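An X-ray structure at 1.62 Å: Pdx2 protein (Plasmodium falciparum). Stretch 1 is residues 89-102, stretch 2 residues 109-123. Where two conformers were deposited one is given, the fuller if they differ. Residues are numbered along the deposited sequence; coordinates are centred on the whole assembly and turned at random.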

# COMPACT_ATOMS: atom_id res chain seq x y z
N GLY A 89 -4.96 -2.60 -1.16
CA GLY A 89 -3.88 -2.34 -2.08
C GLY A 89 -2.78 -3.32 -1.80
O GLY A 89 -2.00 -3.62 -2.69
N CYS A 90 -2.54 -3.65 -0.54
CA CYS A 90 -1.46 -4.61 -0.23
C CYS A 90 -1.78 -5.91 -0.90
O CYS A 90 -0.88 -6.51 -1.49
CB CYS A 90 -1.29 -4.79 1.29
SG CYS A 90 0.21 -5.65 1.74
N ILE A 91 -3.03 -6.35 -0.85
CA ILE A 91 -3.43 -7.61 -1.53
C ILE A 91 -3.11 -7.52 -3.05
O ILE A 91 -2.50 -8.45 -3.60
CB ILE A 91 -4.89 -7.92 -1.30
CG1 ILE A 91 -5.09 -8.29 0.17
CG2 ILE A 91 -5.33 -9.06 -2.23
CD1 ILE A 91 -6.53 -8.48 0.53
N LEU A 92 -3.46 -6.40 -3.64
CA LEU A 92 -3.33 -6.21 -5.08
C LEU A 92 -1.89 -5.98 -5.53
O LEU A 92 -1.62 -5.97 -6.72
CB LEU A 92 -4.21 -5.07 -5.55
CG LEU A 92 -5.71 -5.37 -5.47
CD1 LEU A 92 -6.51 -4.10 -5.80
CD2 LEU A 92 -6.08 -6.57 -6.34
N LEU A 93 -0.94 -5.82 -4.65
CA LEU A 93 0.52 -5.87 -5.00
C LEU A 93 1.14 -7.27 -4.87
O LEU A 93 2.31 -7.51 -5.17
CB LEU A 93 1.32 -4.91 -4.15
CG LEU A 93 0.98 -3.44 -4.26
CD1 LEU A 93 1.78 -2.53 -3.34
CD2 LEU A 93 1.27 -2.97 -5.79
N SER A 94 0.37 -8.17 -4.24
CA SER A 94 0.93 -9.41 -3.86
C SER A 94 1.02 -10.42 -5.02
O SER A 94 0.15 -10.50 -5.89
CB SER A 94 0.19 -10.05 -2.69
OG SER A 94 0.23 -9.19 -1.58
N LYS A 95 2.02 -11.30 -4.95
CA LYS A 95 2.18 -12.37 -5.99
C LYS A 95 1.13 -13.42 -5.96
O LYS A 95 0.50 -13.77 -7.00
CB LYS A 95 3.52 -13.04 -5.82
CG LYS A 95 3.84 -14.10 -6.88
CD LYS A 95 5.25 -14.57 -6.75
CE LYS A 95 5.67 -15.38 -8.02
NZ LYS A 95 4.80 -15.02 -9.18
N ASN A 96 0.91 -14.01 -4.77
CA ASN A 96 -0.07 -15.04 -4.60
C ASN A 96 -1.13 -14.51 -3.66
O ASN A 96 -0.82 -14.05 -2.54
CB ASN A 96 0.55 -16.31 -4.02
CG ASN A 96 1.61 -16.88 -4.89
OD1 ASN A 96 1.40 -17.09 -6.14
ND2 ASN A 96 2.76 -17.18 -4.27
N VAL A 97 -2.38 -14.50 -4.09
CA VAL A 97 -3.51 -14.14 -3.27
C VAL A 97 -4.32 -15.34 -2.93
O VAL A 97 -4.78 -16.03 -3.87
CB VAL A 97 -4.31 -12.96 -3.92
CG1 VAL A 97 -5.48 -12.61 -3.05
CG2 VAL A 97 -3.39 -11.68 -4.27
N GLU A 98 -4.62 -15.53 -1.65
CA GLU A 98 -5.43 -16.65 -1.15
C GLU A 98 -6.71 -16.20 -0.47
O GLU A 98 -6.79 -15.16 0.19
CB GLU A 98 -4.61 -17.49 -0.20
CG GLU A 98 -3.39 -18.08 -0.90
CD GLU A 98 -2.48 -18.93 -0.01
OE1 GLU A 98 -2.54 -18.79 1.21
OE2 GLU A 98 -1.64 -19.67 -0.55
N ASN A 99 -7.75 -16.99 -0.64
CA ASN A 99 -9.01 -16.79 0.07
C ASN A 99 -9.82 -15.56 -0.32
O ASN A 99 -10.65 -15.08 0.47
CB ASN A 99 -8.80 -16.83 1.58
CG ASN A 99 -10.10 -17.06 2.35
OD1 ASN A 99 -10.93 -17.91 1.97
ND2 ASN A 99 -10.28 -16.30 3.42
N ILE A 100 -9.58 -15.08 -1.54
CA ILE A 100 -10.40 -13.98 -2.05
C ILE A 100 -11.83 -14.32 -2.56
O ILE A 100 -12.58 -13.44 -2.97
CB ILE A 100 -9.60 -13.12 -3.07
CG1 ILE A 100 -8.68 -13.96 -3.96
CG2 ILE A 100 -8.69 -12.13 -2.24
CD1 ILE A 100 -8.18 -13.33 -5.22
N LYS A 101 -12.22 -15.60 -2.47
CA LYS A 101 -13.59 -16.12 -2.87
C LYS A 101 -14.16 -15.68 -4.22
O LYS A 101 -14.49 -16.57 -5.02
CB LYS A 101 -14.70 -15.91 -1.82
CG LYS A 101 -14.26 -16.16 -0.39
CD LYS A 101 -15.39 -15.85 0.59
CE LYS A 101 -16.16 -17.06 0.90
NZ LYS A 101 -15.28 -18.19 1.23
N LEU A 102 -14.29 -14.38 -4.46
CA LEU A 102 -14.99 -13.92 -5.63
C LEU A 102 -14.16 -14.27 -6.80
O LEU A 102 -13.01 -13.83 -6.92
CB LEU A 102 -15.23 -12.41 -5.58
CG LEU A 102 -16.02 -11.91 -4.35
CD1 LEU A 102 -16.04 -10.35 -4.32
CD2 LEU A 102 -17.44 -12.48 -4.30
N LYS A 109 -4.71 -11.98 -14.00
CA LYS A 109 -4.53 -10.54 -14.06
C LYS A 109 -5.19 -9.87 -12.84
O LYS A 109 -5.40 -8.70 -12.89
CB LYS A 109 -5.05 -9.96 -15.39
CG LYS A 109 -4.20 -10.28 -16.69
CD LYS A 109 -4.56 -9.44 -17.98
CE LYS A 109 -4.34 -7.87 -17.89
NZ LYS A 109 -5.13 -6.88 -18.90
N PHE A 110 -5.48 -10.61 -11.79
CA PHE A 110 -6.03 -10.00 -10.58
C PHE A 110 -5.09 -9.00 -9.88
O PHE A 110 -5.47 -7.86 -9.65
CB PHE A 110 -6.42 -11.05 -9.55
CG PHE A 110 -7.09 -10.48 -8.33
CD1 PHE A 110 -8.43 -10.10 -8.39
CD2 PHE A 110 -6.45 -10.46 -7.08
CE1 PHE A 110 -9.08 -9.62 -7.24
CE2 PHE A 110 -7.11 -9.99 -5.93
CZ PHE A 110 -8.39 -9.58 -6.02
N SER A 111 -3.91 -9.47 -9.47
CA SER A 111 -2.94 -8.62 -8.83
C SER A 111 -2.18 -7.73 -9.85
O SER A 111 -1.96 -8.12 -11.02
CB SER A 111 -1.90 -9.44 -8.11
OG SER A 111 -0.97 -8.66 -7.40
N PHE A 112 -1.80 -6.56 -9.34
CA PHE A 112 -0.82 -5.66 -10.05
C PHE A 112 0.56 -6.20 -9.90
O PHE A 112 1.46 -5.83 -10.69
CB PHE A 112 -0.85 -4.21 -9.57
CG PHE A 112 -2.17 -3.57 -9.51
CD1 PHE A 112 -2.93 -3.33 -10.63
CD2 PHE A 112 -2.65 -3.08 -8.31
CE1 PHE A 112 -4.16 -2.72 -10.59
CE2 PHE A 112 -3.83 -2.49 -8.24
CZ PHE A 112 -4.65 -2.30 -9.38
N GLY A 113 0.81 -7.00 -8.86
CA GLY A 113 2.18 -7.45 -8.54
C GLY A 113 3.03 -6.35 -7.89
O GLY A 113 2.56 -5.21 -7.76
N GLY A 114 4.26 -6.77 -7.47
CA GLY A 114 5.23 -5.78 -6.92
C GLY A 114 5.82 -6.25 -5.59
O GLY A 114 6.92 -5.92 -5.25
N LEU A 115 5.03 -7.01 -4.83
CA LEU A 115 5.51 -7.65 -3.59
C LEU A 115 5.50 -9.17 -3.75
O LEU A 115 4.40 -9.75 -3.97
CB LEU A 115 4.59 -7.23 -2.41
CG LEU A 115 4.60 -5.73 -2.09
CD1 LEU A 115 3.54 -5.45 -1.09
CD2 LEU A 115 5.97 -5.31 -1.66
N ASP A 116 6.66 -9.76 -3.65
CA ASP A 116 6.80 -11.25 -3.80
C ASP A 116 6.45 -11.90 -2.47
O ASP A 116 7.30 -12.37 -1.73
CB ASP A 116 8.12 -11.65 -4.36
CG ASP A 116 8.27 -11.20 -5.84
OD1 ASP A 116 7.24 -11.01 -6.58
OD2 ASP A 116 9.42 -10.92 -6.20
N ILE A 117 5.13 -11.89 -2.20
CA ILE A 117 4.59 -12.49 -1.00
C ILE A 117 3.31 -13.23 -1.34
O ILE A 117 2.67 -13.04 -2.32
CB ILE A 117 4.24 -11.40 0.04
CG1 ILE A 117 3.08 -10.47 -0.42
CG2 ILE A 117 5.51 -10.63 0.41
CD1 ILE A 117 2.79 -9.26 0.49
N THR A 118 2.94 -14.15 -0.44
CA THR A 118 1.63 -14.75 -0.45
C THR A 118 0.81 -14.16 0.65
O THR A 118 1.24 -14.08 1.83
CB THR A 118 1.73 -16.26 -0.14
OG1 THR A 118 2.52 -16.90 -1.14
CG2 THR A 118 0.43 -16.94 -0.05
N ILE A 119 -0.35 -13.65 0.30
CA ILE A 119 -1.22 -12.97 1.24
C ILE A 119 -2.63 -13.63 1.25
O ILE A 119 -3.10 -14.13 0.18
CB ILE A 119 -1.30 -11.51 0.90
CG1 ILE A 119 -1.79 -10.68 2.08
CG2 ILE A 119 -2.20 -11.31 -0.39
CD1 ILE A 119 -1.59 -9.16 1.82
N CYS A 120 -3.27 -13.66 2.40
CA CYS A 120 -4.57 -14.27 2.64
C CYS A 120 -5.55 -13.23 3.10
O CYS A 120 -5.28 -12.43 4.01
CB CYS A 120 -4.47 -15.28 3.75
SG CYS A 120 -3.19 -16.38 3.46
N ARG A 121 -6.71 -13.21 2.48
CA ARG A 121 -7.63 -12.17 2.84
C ARG A 121 -8.31 -12.56 4.09
O ARG A 121 -8.64 -11.69 4.86
CB ARG A 121 -8.62 -11.84 1.71
CG ARG A 121 -9.96 -12.10 2.00
CD ARG A 121 -10.87 -11.31 1.11
NE ARG A 121 -12.18 -11.91 1.10
CZ ARG A 121 -13.20 -11.49 0.35
NH1 ARG A 121 -13.06 -10.42 -0.44
NH2 ARG A 121 -14.37 -12.13 0.38
N ASN A 122 -8.54 -13.86 4.27
CA ASN A 122 -9.45 -14.39 5.26
C ASN A 122 -9.98 -13.44 6.31
O ASN A 122 -9.34 -13.30 7.35
N PHE A 123 -11.12 -12.76 6.08
CA PHE A 123 -11.81 -12.72 4.80
C PHE A 123 -13.29 -12.34 4.85
O PHE A 123 -14.08 -12.87 5.64

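One clear fit in this contact is the F110 ring, which fills a hollow lined by aliphatic side chains of the first stretch. L92 CD2 lies 3.9 Å from the centroid of the F110 ring (CG to CZ) and 25° off its normal; I100 CD1, in the conformer given, lies over the opposite face, also 3.9 Å from that centroid and 21° off the normal. Both are CH-pi contacts, so the ring is a slab held between two methyl groups. I91 closes the edge, its CG2 4.2 Å from F110 CE2, and V97 CG1 approaches the same F110 CE2 obliquely at 4.2 Å. The CA-to-CB bond of F110 points sideways; its t rotamer (chi1 -176°) carries the ring into the hollow.

I119 is the second bump. Its side chain shares a face of the sheet with S94, V97 and L115, and its CD1 packs against both C90 SG (3.9 Å from I119 CD1) and I91 CG1 (4.0 Å from I119 CD1). I119 CG2 is 4.1 Å from V97 CG2 and 3.4 Å from S94 OG. Farther back, L115 CD1 rests 3.8 Å from L93 CB.

The backbones fix how these shapes meet. Parallel bridges pair S94 with L115, N96 with T118, V97 with I119 and E98 with C120, and the register shifts by one between the first two, a beta bulge. Past it the ladder is regular: N96 N to I117 O (3.2 Å, 178°), I119 N to N96 O (2.9 Å), E98 N to I119 O (2.8 Å) and R121 N to E98 O (3.0 Å). At the bulge, K95 N makes only weak bonds, to L115 O at 3.0 Å and I117 O at 3.2 Å, with angles of 127° and 120°. On the N96 and E98 face, N96 ND2 donates to T118 OG1 at 3.2 Å.

Where the strands begin and just before, L92 O accepts from F112 N at 2.7 Å, and L93 O from L115 N at 2.8 Å with an angle of 166°. S111 OG sits between two carbonyls, 2.8 Å from L92 O and 2.6 Å from S94 O, while accepting from G113 N at 2.8 Å. At G114 the phi of 131° and psi of -31° would jam a CB against the carbonyl of G113, which by itself calls for glycine.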